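Local coordinates for Lin2722 protein (Listeria innocua, PDB 3DS8) that is of unknown function but has an alpha/beta hydrolase fold and is possibly a serine hydrolase, at residues Ser32-Thr40 against Phe49-Ala57; Leu172-Glu180 against Thr193-Met203. All coordinates share one frame; numbering follows the deposited sequence.

Contact 1: residues Ser32-Thr40 against Phe49-Ala57. With SO4 (sulfate ion), chain D.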
ATOM      1  N   SER A  32       4.828 -18.123   4.908  1.00 11.82           N
ATOM      2  CA  SER A  32       5.541 -17.097   5.696  1.00 13.20           C
ATOM      3  C   SER A  32       4.622 -16.449   6.730  1.00 14.22           C
ATOM      4  O   SER A  32       5.110 -15.818   7.685  1.00 14.80           O
ATOM      5  CB  SER A  32       6.136 -16.026   4.784  1.00 13.14           C
ATOM      6  OG  SER A  32       5.210 -15.594   3.808  1.00 11.84           O
ATOM      7  N   SER A  33       3.317 -16.594   6.515  1.00 13.91           N
ATOM      8  CA  SER A  33       2.292 -16.174   7.490  1.00 14.23           C
ATOM      9  C   SER A  33       1.505 -17.405   7.854  1.00 15.36           C
ATOM     10  O   SER A  33       1.276 -18.250   6.998  1.00 15.85           O
ATOM     11  CB  SER A  33       1.349 -15.120   6.915  1.00 14.37           C
ATOM     12  OG  SER A  33       1.992 -13.887   6.621  1.00 13.87           O
ATOM     13  N   ASN A  34       1.088 -17.528   9.113  1.00 14.37           N
ATOM     14  CA  ASN A  34       0.374 -18.753   9.522  1.00 14.80           C
ATOM     15  C   ASN A  34      -1.013 -18.523  10.139  1.00 14.82           C
ATOM     16  O   ASN A  34      -1.720 -19.494  10.502  1.00 14.71           O
ATOM     17  CB  ASN A  34       1.247 -19.637  10.399  1.00 14.84           C
ATOM     18  CG  ASN A  34       1.485 -19.074  11.769  1.00 17.38           C
ATOM     19  OD1 ASN A  34       1.042 -17.969  12.087  1.00 18.57           O
ATOM     20  ND2 ASN A  34       2.216 -19.824  12.589  1.00 19.63           N
ATOM     21  N   GLU A  35      -1.400 -17.264  10.285  1.00 14.61           N
ATOM     22  CA  GLU A  35      -2.714 -16.939  10.851  1.00 15.70           C
ATOM     23  C   GLU A  35      -3.244 -15.650  10.223  1.00 15.99           C
ATOM     24  O   GLU A  35      -2.471 -14.812   9.747  1.00 15.33           O
ATOM     25  CB  GLU A  35      -2.673 -16.748  12.369  1.00 16.14           C
ATOM     26  CG  GLU A  35      -2.190 -17.923  13.181  1.00 16.89           C
ATOM     27  CD  GLU A  35      -2.213 -17.666  14.699  1.00 19.26           C
ATOM     28  OE1 GLU A  35      -3.011 -16.841  15.162  1.00 21.73           O
ATOM     29  OE2 GLU A  35      -1.470 -18.347  15.432  1.00 24.11           O
ATOM     30  N   ALA A  36      -4.576 -15.522  10.215  1.00 16.14           N
ATOM     31  CA  ALA A  36      -5.216 -14.322   9.680  1.00 15.62           C
ATOM     32  C   ALA A  36      -6.434 -13.938  10.508  1.00 16.36           C
ATOM     33  O   ALA A  36      -7.052 -14.783  11.158  1.00 15.62           O
ATOM     34  CB  ALA A  36      -5.631 -14.489   8.244  1.00 15.63           C
ATOM     35  N   LEU A  37      -6.743 -12.664  10.448  1.00 16.74           N
ATOM     36  CA  LEU A  37      -7.908 -12.051  11.064  1.00 17.78           C
ATOM     37  C   LEU A  37      -8.583 -11.195   9.965  1.00 16.86           C
ATOM     38  O   LEU A  37      -7.897 -10.659   9.094  1.00 16.72           O
ATOM     39  CB  LEU A  37      -7.396 -11.188  12.222  1.00 19.25           C
ATOM     40  CG  LEU A  37      -8.291 -10.413  13.127  1.00 23.19           C
ATOM     41  CD1 LEU A  37      -7.510  -9.930  14.366  1.00 29.18           C
ATOM     42  CD2 LEU A  37      -8.792  -9.318  12.342  1.00 26.28           C
ATOM     43  N   THR A  38      -9.917 -11.129   9.951  1.00 15.53           N
ATOM     44  CA  THR A  38     -10.616 -10.185   9.075  1.00 15.77           C
ATOM     45  C   THR A  38     -11.165  -9.048   9.927  1.00 15.21           C
ATOM     46  O   THR A  38     -11.751  -9.290  10.974  1.00 13.68           O
ATOM     47  CB  THR A  38     -11.723 -10.875   8.248  1.00 16.59           C
ATOM     48  OG1 THR A  38     -11.105 -11.776   7.316  1.00 19.35           O
ATOM     49  CG2 THR A  38     -12.596  -9.850   7.479  1.00 15.96           C
HETATM   50  N   MSE A  39     -10.949  -7.804   9.497  1.00 15.49           N
HETATM   51  CA  MSE A  39     -11.458  -6.651  10.217  1.00 18.32           C
HETATM   52  C   MSE A  39     -12.186  -5.781   9.243  1.00 16.93           C
HETATM   53  O   MSE A  39     -11.700  -5.553   8.155  1.00 15.30           O
HETATM   54  CB  MSE A  39     -10.364  -5.772  10.801  1.00 17.95           C
HETATM   55  CG  MSE A  39      -9.659  -6.293  11.974  1.00 24.48           C
HETATM   56 SE   MSE A  39      -8.558  -4.797  12.715  1.00 36.81          SE
HETATM   57  CE  MSE A  39      -9.888  -3.731  13.525  1.00 27.82           C
ATOM     58  N   THR A  40     -13.327  -5.234   9.648  1.00 16.74           N
ATOM     59  CA  THR A  40     -14.002  -4.313   8.773  1.00 18.90           C
ATOM     60  C   THR A  40     -14.463  -3.091   9.567  1.00 18.75           C
ATOM     61  O   THR A  40     -14.679  -3.169  10.786  1.00 17.34           O
ATOM     62  CB  THR A  40     -15.179  -5.023   8.114  1.00 19.83           C
ATOM     63  OG1 THR A  40     -16.011  -5.574   9.120  1.00 22.62           O
ATOM     64  CG2 THR A  40     -14.699  -6.214   7.210  1.00 20.88           C
ATOM     65  N   PHE A  49     -14.193  -7.526  14.166  1.00 15.07           N
ATOM     66  CA  PHE A  49     -13.073  -8.459  14.068  1.00 15.82           C
ATOM     67  C   PHE A  49     -13.688  -9.841  13.900  1.00 15.93           C
ATOM     68  O   PHE A  49     -14.622 -10.205  14.650  1.00 14.46           O
ATOM     69  CB  PHE A  49     -12.278  -8.598  15.381  1.00 17.42           C
ATOM     70  CG  PHE A  49     -11.591  -7.354  15.879  1.00 19.57           C
ATOM     71  CD1 PHE A  49     -10.202  -7.273  15.871  1.00 20.92           C
ATOM     72  CD2 PHE A  49     -12.314  -6.333  16.460  1.00 19.01           C
ATOM     73  CE1 PHE A  49      -9.538  -6.152  16.410  1.00 22.66           C
ATOM     74  CE2 PHE A  49     -11.659  -5.185  16.994  1.00 20.83           C
ATOM     75  CZ  PHE A  49     -10.276  -5.104  16.966  1.00 22.58           C
ATOM     76  N   GLU A  50     -13.143 -10.613  12.971  1.00 16.56           N
ATOM     77  CA  GLU A  50     -13.468 -12.046  12.839  1.00 17.76           C
ATOM     78  C   GLU A  50     -12.181 -12.842  12.890  1.00 17.41           C
ATOM     79  O   GLU A  50     -11.290 -12.668  12.042  1.00 15.55           O
ATOM     80  CB  GLU A  50     -14.181 -12.313  11.524  1.00 18.10           C
ATOM     81  CG  GLU A  50     -15.533 -11.616  11.407  1.00 21.08           C
ATOM     82  CD  GLU A  50     -16.084 -11.661   9.969  1.00 24.63           C
ATOM     83  OE1 GLU A  50     -15.679 -10.810   9.111  1.00 31.35           O
ATOM     84  OE2 GLU A  50     -16.924 -12.560   9.707  1.00 34.27           O
ATOM     85  N   GLY A  51     -12.071 -13.691  13.910  1.00 17.28           N
ATOM     86  CA  GLY A  51     -10.892 -14.496  14.138  1.00 19.89           C
ATOM     87  C   GLY A  51     -10.138 -14.029  15.376  1.00 21.29           C
ATOM     88  O   GLY A  51     -10.482 -13.020  15.983  1.00 23.42           O
ATOM     89  N   LYS A  52      -9.116 -14.756  15.746  1.00 22.75           N
ATOM     90  CA  LYS A  52      -8.320 -14.445  16.912  1.00 23.79           C
ATOM     91  C   LYS A  52      -6.903 -14.838  16.568  1.00 24.53           C
ATOM     92  O   LYS A  52      -6.681 -15.958  16.108  1.00 26.33           O
ATOM     93  CB  LYS A  52      -8.790 -15.281  18.106  1.00 24.93           C
ATOM     94  CG  LYS A  52      -7.921 -15.150  19.375  1.00 26.53           C
ATOM     95  CD  LYS A  52      -8.164 -13.802  20.005  1.00 31.33           C
ATOM     96  CE  LYS A  52      -7.189 -13.423  21.137  1.00 31.60           C
ATOM     97  NZ  LYS A  52      -7.790 -12.371  22.004  1.00 28.56           N
ATOM     98  N   LEU A  53      -5.945 -13.970  16.844  1.00 23.67           N
ATOM     99  CA  LEU A  53      -4.531 -14.318  16.643  1.00 23.95           C
ATOM    100  C   LEU A  53      -3.986 -14.899  17.926  1.00 24.98           C
ATOM    101  O   LEU A  53      -4.304 -14.400  19.026  1.00 25.51           O
ATOM    102  CB  LEU A  53      -3.736 -13.077  16.221  1.00 23.54           C
ATOM    103  CG  LEU A  53      -4.265 -12.402  14.968  1.00 22.59           C
ATOM    104  CD1 LEU A  53      -3.532 -11.075  14.701  1.00 23.31           C
ATOM    105  CD2 LEU A  53      -4.159 -13.353  13.765  1.00 20.82           C
ATOM    106  N   THR A  54      -3.205 -15.976  17.805  1.00 25.28           N
ATOM    107  CA  THR A  54      -2.631 -16.676  18.954  1.00 25.64           C
ATOM    108  C   THR A  54      -1.230 -16.185  19.225  1.00 26.53           C
ATOM    109  O   THR A  54      -0.658 -15.388  18.447  1.00 25.48           O
ATOM    110  CB  THR A  54      -2.550 -18.208  18.752  1.00 25.42           C
ATOM    111  OG1 THR A  54      -1.480 -18.540  17.855  1.00 25.73           O
ATOM    112  CG2 THR A  54      -3.860 -18.762  18.208  1.00 26.90           C
ATOM    113  N   LYS A  55      -0.682 -16.672  20.342  1.00 27.59           N
ATOM    114  CA  LYS A  55       0.710 -16.416  20.719  1.00 28.15           C
ATOM    115  C   LYS A  55       1.701 -16.994  19.714  1.00 28.02           C
ATOM    116  O   LYS A  55       2.839 -16.514  19.624  1.00 29.92           O
ATOM    117  CB  LYS A  55       1.019 -16.981  22.124  1.00 28.37           C
ATOM    118  CG  LYS A  55       0.749 -18.475  22.289  1.00 29.69           C
ATOM    119  CD  LYS A  55       0.996 -18.935  23.737  1.00 29.69           C
ATOM    120  CE  LYS A  55       0.936 -20.445  23.843  1.00 30.87           C
ATOM    121  NZ  LYS A  55       1.175 -20.887  25.260  1.00 32.52           N
ATOM    122  N   ASP A  56       1.284 -18.021  18.971  1.00 26.87           N
ATOM    123  CA  ASP A  56       2.143 -18.606  17.959  1.00 26.02           C
ATOM    124  C   ASP A  56       1.985 -17.962  16.577  1.00 24.30           C
ATOM    125  O   ASP A  56       2.522 -18.508  15.586  1.00 24.04           O
ATOM    126  CB  ASP A  56       1.889 -20.097  17.829  1.00 27.07           C
ATOM    127  CG  ASP A  56       2.215 -20.848  19.089  1.00 28.96           C
ATOM    128  OD1 ASP A  56       3.351 -20.720  19.608  1.00 32.66           O
ATOM    129  OD2 ASP A  56       1.322 -21.557  19.554  1.00 33.45           O
ATOM    130  N   ALA A  57       1.305 -16.813  16.490  1.00 22.38           N
ATOM    131  CA  ALA A  57       1.130 -16.156  15.176  1.00 21.71           C
ATOM    132  C   ALA A  57       2.438 -15.732  14.559  1.00 19.52           C
ATOM    133  O   ALA A  57       3.258 -15.078  15.194  1.00 21.22           O
ATOM    134  CB  ALA A  57       0.135 -14.944  15.254  1.00 20.64           C
TER
HETATM  135  S   SO4 D 257       3.623 -22.382  11.258  1.00 84.66           S
HETATM  136  O1  SO4 D 257       4.036 -21.067  11.729  1.00 85.92           O
HETATM  137  O2  SO4 D 257       3.886 -22.462   9.811  1.00 84.82           O
HETATM  138  O3  SO4 D 257       4.388 -23.379  12.004  1.00 85.29           O
HETATM  139  O4  SO4 D 257       2.203 -22.608  11.513  1.00 85.31           O
HETATM  140  O   HOH W   1      -5.412 -17.694  14.556  1.00 35.54           O
HETATM  141  O   HOH W   2      -8.149 -16.232  13.124  1.00 31.20           O
HETATM  142  O   HOH W   3     -10.341 -15.004  10.469  1.00 36.84           O
HETATM  143  O   HOH W   4     -14.914  -8.409  10.077  1.00 23.03           O

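Contact 2: residues Leu172-Glu180 against Thr193-Met203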
ATOM      1  N   LEU A 172      10.441   3.877   7.366  1.00 14.40           N
ATOM      2  CA  LEU A 172       9.448   3.436   6.365  1.00 15.34           C
ATOM      3  C   LEU A 172      10.162   2.846   5.139  1.00 13.87           C
ATOM      4  O   LEU A 172      11.175   3.364   4.689  1.00 12.91           O
ATOM      5  CB  LEU A 172       8.537   4.557   5.927  1.00 14.12           C
ATOM      6  CG  LEU A 172       7.282   4.170   5.103  1.00 15.50           C
ATOM      7  CD1 LEU A 172       6.272   3.465   5.963  1.00 18.64           C
ATOM      8  CD2 LEU A 172       6.647   5.361   4.363  1.00 16.13           C
ATOM      9  N   GLU A 173       9.603   1.779   4.591  1.00 14.45           N
ATOM     10  CA  GLU A 173      10.146   1.160   3.368  1.00 14.71           C
ATOM     11  C   GLU A 173       8.973   1.027   2.399  1.00 13.77           C
ATOM     12  O   GLU A 173       7.942   0.475   2.743  1.00 13.63           O
ATOM     13  CB  GLU A 173      10.751  -0.222   3.672  1.00 15.57           C
ATOM     14  CG  GLU A 173      11.902  -0.172   4.651  1.00 15.21           C
ATOM     15  CD  GLU A 173      12.492  -1.525   4.991  1.00 18.65           C
ATOM     16  OE1 GLU A 173      11.863  -2.522   4.612  1.00 19.39           O
ATOM     17  OE2 GLU A 173      13.633  -1.590   5.566  1.00 22.86           O
ATOM     18  N   VAL A 174       9.139   1.571   1.209  1.00 12.84           N
ATOM     19  CA  VAL A 174       8.037   1.729   0.265  1.00 12.81           C
ATOM     20  C   VAL A 174       8.348   1.015  -1.022  1.00 13.21           C
ATOM     21  O   VAL A 174       9.441   1.190  -1.586  1.00 13.60           O
ATOM     22  CB  VAL A 174       7.724   3.226   0.000  1.00 13.57           C
ATOM     23  CG1 VAL A 174       6.676   3.350  -1.078  1.00 11.65           C
ATOM     24  CG2 VAL A 174       7.285   3.928   1.266  1.00 13.68           C
ATOM     25  N   LEU A 175       7.398   0.212  -1.496  1.00 12.43           N
ATOM     26  CA  LEU A 175       7.478  -0.430  -2.797  1.00 12.99           C
ATOM     27  C   LEU A 175       6.277   0.026  -3.599  1.00 13.76           C
ATOM     28  O   LEU A 175       5.106  -0.146  -3.172  1.00 13.83           O
ATOM     29  CB  LEU A 175       7.439  -1.973  -2.675  1.00 13.39           C
ATOM     30  CG  LEU A 175       7.243  -2.753  -3.972  1.00 13.69           C
ATOM     31  CD1 LEU A 175       8.400  -2.496  -4.927  1.00 14.15           C
ATOM     32  CD2 LEU A 175       7.076  -4.298  -3.617  1.00 12.41           C
ATOM     33  N   ALA A 176       6.539   0.665  -4.748  1.00 13.22           N
ATOM     34  CA  ALA A 176       5.497   1.107  -5.651  1.00 13.44           C
ATOM     35  C   ALA A 176       5.508   0.218  -6.889  1.00 13.56           C
ATOM     36  O   ALA A 176       6.481   0.175  -7.671  1.00 14.21           O
ATOM     37  CB  ALA A 176       5.694   2.589  -6.077  1.00 13.38           C
ATOM     38  N   ILE A 177       4.419  -0.521  -7.042  1.00 13.05           N
ATOM     39  CA  ILE A 177       4.174  -1.365  -8.183  1.00 13.70           C
ATOM     40  C   ILE A 177       3.242  -0.708  -9.161  1.00 12.97           C
ATOM     41  O   ILE A 177       2.157  -0.185  -8.769  1.00 12.75           O
ATOM     42  CB  ILE A 177       3.599  -2.718  -7.715  1.00 13.44           C
ATOM     43  CG1 ILE A 177       4.679  -3.531  -6.980  1.00 14.43           C
ATOM     44  CG2 ILE A 177       3.005  -3.506  -8.909  1.00 14.20           C
ATOM     45  CD1 ILE A 177       4.149  -4.809  -6.329  1.00 15.97           C
ATOM     46  N   ALA A 178       3.662  -0.631 -10.419  1.00 12.81           N
ATOM     47  CA  ALA A 178       2.888   0.044 -11.437  1.00 14.46           C
ATOM     48  C   ALA A 178       2.726  -0.832 -12.659  1.00 14.45           C
ATOM     49  O   ALA A 178       3.630  -1.597 -13.007  1.00 16.40           O
ATOM     50  CB  ALA A 178       3.543   1.351 -11.855  1.00 14.41           C
ATOM     51  N   GLY A 179       1.568  -0.730 -13.299  1.00 14.71           N
ATOM     52  CA  GLY A 179       1.350  -1.384 -14.605  1.00 14.97           C
ATOM     53  C   GLY A 179       1.398  -0.421 -15.783  1.00 15.91           C
ATOM     54  O   GLY A 179       1.060   0.774 -15.683  1.00 14.69           O
ATOM     55  N   GLU A 180       1.820  -0.949 -16.923  1.00 16.60           N
ATOM     56  CA  GLU A 180       1.844  -0.239 -18.158  1.00 18.12           C
ATOM     57  C   GLU A 180       1.346  -1.272 -19.218  1.00 17.56           C
ATOM     58  O   GLU A 180       1.941  -2.369 -19.380  1.00 17.45           O
ATOM     59  CB  GLU A 180       3.274   0.244 -18.418  1.00 18.19           C
ATOM     60  CG  GLU A 180       3.431   0.946 -19.645  1.00 22.92           C
ATOM     61  CD  GLU A 180       4.822   1.538 -19.832  1.00 21.89           C
ATOM     62  OE1 GLU A 180       5.841   0.808 -19.730  1.00 27.85           O
ATOM     63  OE2 GLU A 180       4.860   2.727 -20.164  1.00 28.97           O
ATOM     64  N   THR A 193       0.708   5.292 -15.656  1.00 14.65           N
ATOM     65  CA  THR A 193       1.820   4.629 -15.016  1.00 14.82           C
ATOM     66  C   THR A 193       2.602   5.577 -14.140  1.00 14.46           C
ATOM     67  O   THR A 193       2.954   5.251 -13.001  1.00 15.32           O
ATOM     68  CB  THR A 193       2.735   3.983 -16.091  1.00 14.07           C
ATOM     69  OG1 THR A 193       1.945   3.155 -16.941  1.00 16.05           O
ATOM     70  CG2 THR A 193       3.799   3.176 -15.446  1.00 14.79           C
ATOM     71  N   ILE A 194       2.786   6.805 -14.629  1.00 13.89           N
ATOM     72  CA  ILE A 194       3.509   7.791 -13.862  1.00 14.59           C
ATOM     73  C   ILE A 194       2.818   8.176 -12.531  1.00 13.71           C
ATOM     74  O   ILE A 194       3.477   8.430 -11.539  1.00 14.38           O
ATOM     75  CB  ILE A 194       3.802   9.018 -14.724  1.00 14.54           C
ATOM     76  CG1 ILE A 194       4.974   8.643 -15.675  1.00 17.54           C
ATOM     77  CG2 ILE A 194       4.115  10.285 -13.874  1.00 15.28           C
ATOM     78  CD1 ILE A 194       5.068   9.455 -16.838  1.00 19.78           C
ATOM     79  N   SER A 195       1.498   8.236 -12.543  1.00 14.35           N
ATOM     80  CA  SER A 195       0.702   8.521 -11.327  1.00 14.13           C
ATOM     81  C   SER A 195       0.978   7.468 -10.292  1.00 13.48           C
ATOM     82  O   SER A 195       1.162   7.772  -9.114  1.00 13.47           O
ATOM     83  CB  SER A 195      -0.779   8.561 -11.631  1.00 14.62           C
ATOM     84  OG  SER A 195      -1.519   8.849 -10.449  1.00 13.19           O
ATOM     85  N   SER A 196       1.039   6.217 -10.726  1.00 14.21           N
ATOM     86  CA  SER A 196       1.344   5.101  -9.800  1.00 13.90           C
ATOM     87  C   SER A 196       2.795   5.001  -9.300  1.00 15.01           C
ATOM     88  O   SER A 196       3.086   4.211  -8.386  1.00 16.68           O
ATOM     89  CB  SER A 196       0.834   3.756 -10.373  1.00 15.17           C
ATOM     90  OG  SER A 196       1.057   3.618 -11.723  1.00 19.14           O
ATOM     91  N   LEU A 197       3.682   5.827  -9.878  1.00 13.73           N
ATOM     92  CA  LEU A 197       5.066   5.945  -9.454  1.00 13.20           C
ATOM     93  C   LEU A 197       5.400   7.295  -8.855  1.00 14.14           C
ATOM     94  O   LEU A 197       6.559   7.540  -8.525  1.00 14.58           O
ATOM     95  CB  LEU A 197       5.965   5.711 -10.648  1.00 13.87           C
ATOM     96  CG  LEU A 197       5.921   4.344 -11.331  1.00 14.73           C
ATOM     97  CD1 LEU A 197       6.718   4.481 -12.669  1.00 18.00           C
ATOM     98  CD2 LEU A 197       6.447   3.227 -10.451  1.00 20.40           C
ATOM     99  N   ALA A 198       4.397   8.141  -8.656  1.00 13.54           N
ATOM    100  CA  ALA A 198       4.658   9.537  -8.285  1.00 13.96           C
ATOM    101  C   ALA A 198       5.176   9.671  -6.848  1.00 14.13           C
ATOM    102  O   ALA A 198       5.700  10.714  -6.479  1.00 16.06           O
ATOM    103  CB  ALA A 198       3.447  10.396  -8.555  1.00 14.91           C
ATOM    104  N   THR A 199       5.106   8.585  -6.074  1.00 14.01           N
ATOM    105  CA  THR A 199       5.881   8.424  -4.848  1.00 14.11           C
ATOM    106  C   THR A 199       7.351   8.804  -5.013  1.00 14.03           C
ATOM    107  O   THR A 199       7.991   9.192  -4.049  1.00 15.05           O
ATOM    108  CB  THR A 199       5.787   6.970  -4.322  1.00 14.22           C
ATOM    109  OG1 THR A 199       5.711   6.057  -5.429  1.00 13.99           O
ATOM    110  CG2 THR A 199       4.516   6.800  -3.429  1.00 15.77           C
ATOM    111  N   ARG A 200       7.876   8.703  -6.238  1.00 14.71           N
ATOM    112  CA  ARG A 200       9.262   9.094  -6.520  1.00 16.16           C
ATOM    113  C   ARG A 200       9.581  10.519  -6.095  1.00 15.70           C
ATOM    114  O   ARG A 200      10.741  10.864  -5.831  1.00 15.64           O
ATOM    115  CB  ARG A 200       9.433   8.998  -8.052  1.00 17.04           C
ATOM    116  CG  ARG A 200      10.713   9.231  -8.576  1.00 20.36           C
ATOM    117  CD  ARG A 200      10.587   9.234 -10.087  1.00 17.43           C
ATOM    118  NE  ARG A 200      10.365   7.892 -10.626  1.00 16.01           N
ATOM    119  CZ  ARG A 200      10.524   7.598 -11.917  1.00 14.92           C
ATOM    120  NH1 ARG A 200      10.925   8.534 -12.754  1.00 14.66           N
ATOM    121  NH2 ARG A 200      10.311   6.372 -12.371  1.00 16.72           N
ATOM    122  N   LEU A 201       8.554  11.353  -6.039  1.00 16.17           N
ATOM    123  CA  LEU A 201       8.720  12.770  -5.749  1.00 16.53           C
ATOM    124  C   LEU A 201       8.632  13.147  -4.268  1.00 16.83           C
ATOM    125  O   LEU A 201       8.870  14.309  -3.922  1.00 18.78           O
ATOM    126  CB  LEU A 201       7.728  13.577  -6.574  1.00 16.69           C
ATOM    127  CG  LEU A 201       7.802  13.281  -8.091  1.00 19.72           C
ATOM    128  CD1 LEU A 201       6.926  14.185  -8.817  1.00 23.43           C
ATOM    129  CD2 LEU A 201       9.231  13.368  -8.651  1.00 19.63           C
ATOM    130  N   PHE A 202       8.344  12.185  -3.397  1.00 14.80           N
ATOM    131  CA  PHE A 202       8.257  12.480  -1.977  1.00 16.39           C
ATOM    132  C   PHE A 202       8.772  11.384  -1.044  1.00 16.29           C
ATOM    133  O   PHE A 202       9.133  11.688   0.104  1.00 16.89           O
ATOM    134  CB  PHE A 202       6.820  12.952  -1.597  1.00 15.41           C
ATOM    135  CG  PHE A 202       5.738  11.919  -1.747  1.00 14.69           C
ATOM    136  CD1 PHE A 202       5.350  11.141  -0.667  1.00 15.95           C
ATOM    137  CD2 PHE A 202       5.044  11.758  -2.944  1.00 14.54           C
ATOM    138  CE1 PHE A 202       4.363  10.229  -0.775  1.00 18.44           C
ATOM    139  CE2 PHE A 202       4.037  10.833  -3.046  1.00 14.17           C
ATOM    140  CZ  PHE A 202       3.690  10.062  -1.973  1.00 16.48           C
HETATM  141  N   MSE A 203       8.885  10.140  -1.524  1.00 16.05           N
HETATM  142  CA  MSE A 203       9.389   9.101  -0.639  1.00 16.67           C
HETATM  143  C   MSE A 203      10.927   9.020  -0.533  1.00 16.70           C
HETATM  144  O   MSE A 203      11.460   8.861   0.582  1.00 16.66           O
HETATM  145  CB  MSE A 203       8.771   7.761  -0.985  1.00 17.39           C
HETATM  146  CG  MSE A 203       7.302   7.735  -0.714  1.00 18.06           C
HETATM  147 SE   MSE A 203       6.962   7.962   1.236  1.00 31.99          SE
HETATM  148  CE  MSE A 203       5.126   7.235   1.285  1.00 22.12           C
TER
HETATM  149  O   HOH W   5       1.471   2.307  -7.089  1.00 11.16           O
HETATM  150  O   HOH W   6      -0.376   1.034 -12.134  1.00 15.33           O

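Contact 1: residues Ser32-Thr40 against Phe49-Ala57
The carboxylate of Glu35 grips the turn at Thr54 with both oxygens. Glu35 OE1 accepts the backbone N of Thr54 at 2.8 Å, through its syn lone pair and along a nearly straight bond (168°). OE2 takes the hydroxyl OG1 of Thr54; the modelled length is very short, so its exact value is doubtful. The Glu35 chain runs out extended past CG (chi2 -179°) and meets the threonine side chain at about a right angle. Ala57 CB packs against Glu35 CD at 3.6 Å. Thr54 to Ala57 form a type I turn, and Asn34 ND2 donates a nearly straight hydrogen bond to Asp56 O, within that turn. The same ND2 also meets a sulfate, probably from the crystallisation liquor, while Asn34 OD1 accepts from Lys58 N.

Further along, the segments belong to the beta hairpin of strands 36-42 and 46-50, at one margin of the main sheet. Thr38 and Glu50 are an antiparallel hydrogen-bonded pair, with Thr38 N to Glu50 O at 2.9 Å and Glu50 N to Thr38 O at 2.8 Å. The next pair, Met39 and Phe49, is non-hydrogen-bonded. Here the selenomethionine methyl CE lies over one ring face, 4.0 Å from the Phe49 centroid, in a CH-pi and Met-aromatic contact. Leu37 CD1 comes to the ring edge, and it also touches Leu53 CG at 4.1 Å. On this side helix 73-91 packs against Leu37, Met39 and Phe49.

Contact 2: residues Leu172-Glu180 against Thr193-Met203
Leu172 CD2 meets the selenomethionine methyl of Met203, CE, at 3.9 Å. Val174 comes next and sends its CG2 branch to the same CE, also at 3.9 Å. The Met203 chain is bent at chi2 (-64°), and its end touches both residues. Ala176 is small and lets 193-203 come near. Ala176 CB lies 3.5 Å from Thr199 OG1, whose hydroxyl is hydrogen-bonded to Tyr210 OH. A water lies within bonding distance of Ile177 O and Ser196 O.

Ala178 CB is met by three side chains. Ala178 CB is 3.4 Å from Ser196 OG and 3.7 Å from Leu197 CD2, with Thr193 CG2 a little farther away. Ser196 OG donates to Thr193 O, and a second water bridges this hydroxyl to Gly179 N. At Gly179 comes the one direct hydrogen bond between the segments: Thr193 OG1 donates to Gly179 O at 2.8 Å, tilted 23° from the carbonyl plane. With chi1 at -53°, OG1 lies beside its own backbone N while CG2 turns to Ala178. Glu180 CB adds a contact, 3.5 Å from Thr193 OG1.

The arrangement belongs to a beta-alpha-beta unit of the alpha/beta hydrolase fold. The weakly bonded helical turn about 193-196 and the 3-10 segment 198-201 lie against one face of strand 173-180, on the connection to strand 209-216. Leu175 and Ile177 face the other way, onto helix 229-240, while helix 103-114 touches Leu172 and Met203.

Both contacts involve the same mixed sheet, on opposite sides of the chain's centre, with their own centres about 29 Å apart. Contact 1 is partly buried and includes the outermost strand 46-50. Contact 2 is wholly buried and rests on strand 173-180, an inner strand. The chemistry follows the place. In 32-40 against 49-57, strand pairing, a carboxylate and waters do much of the holding, with an apolar patch at Leu37, Met39, Phe49 and Leu53. In 172-180 against 193-203, small and apolar side chains pack a strand against a helical connection, with few polar links. Contact 2 also lies nearer a possible Ser-His-Asp triad, which remains unconfirmed.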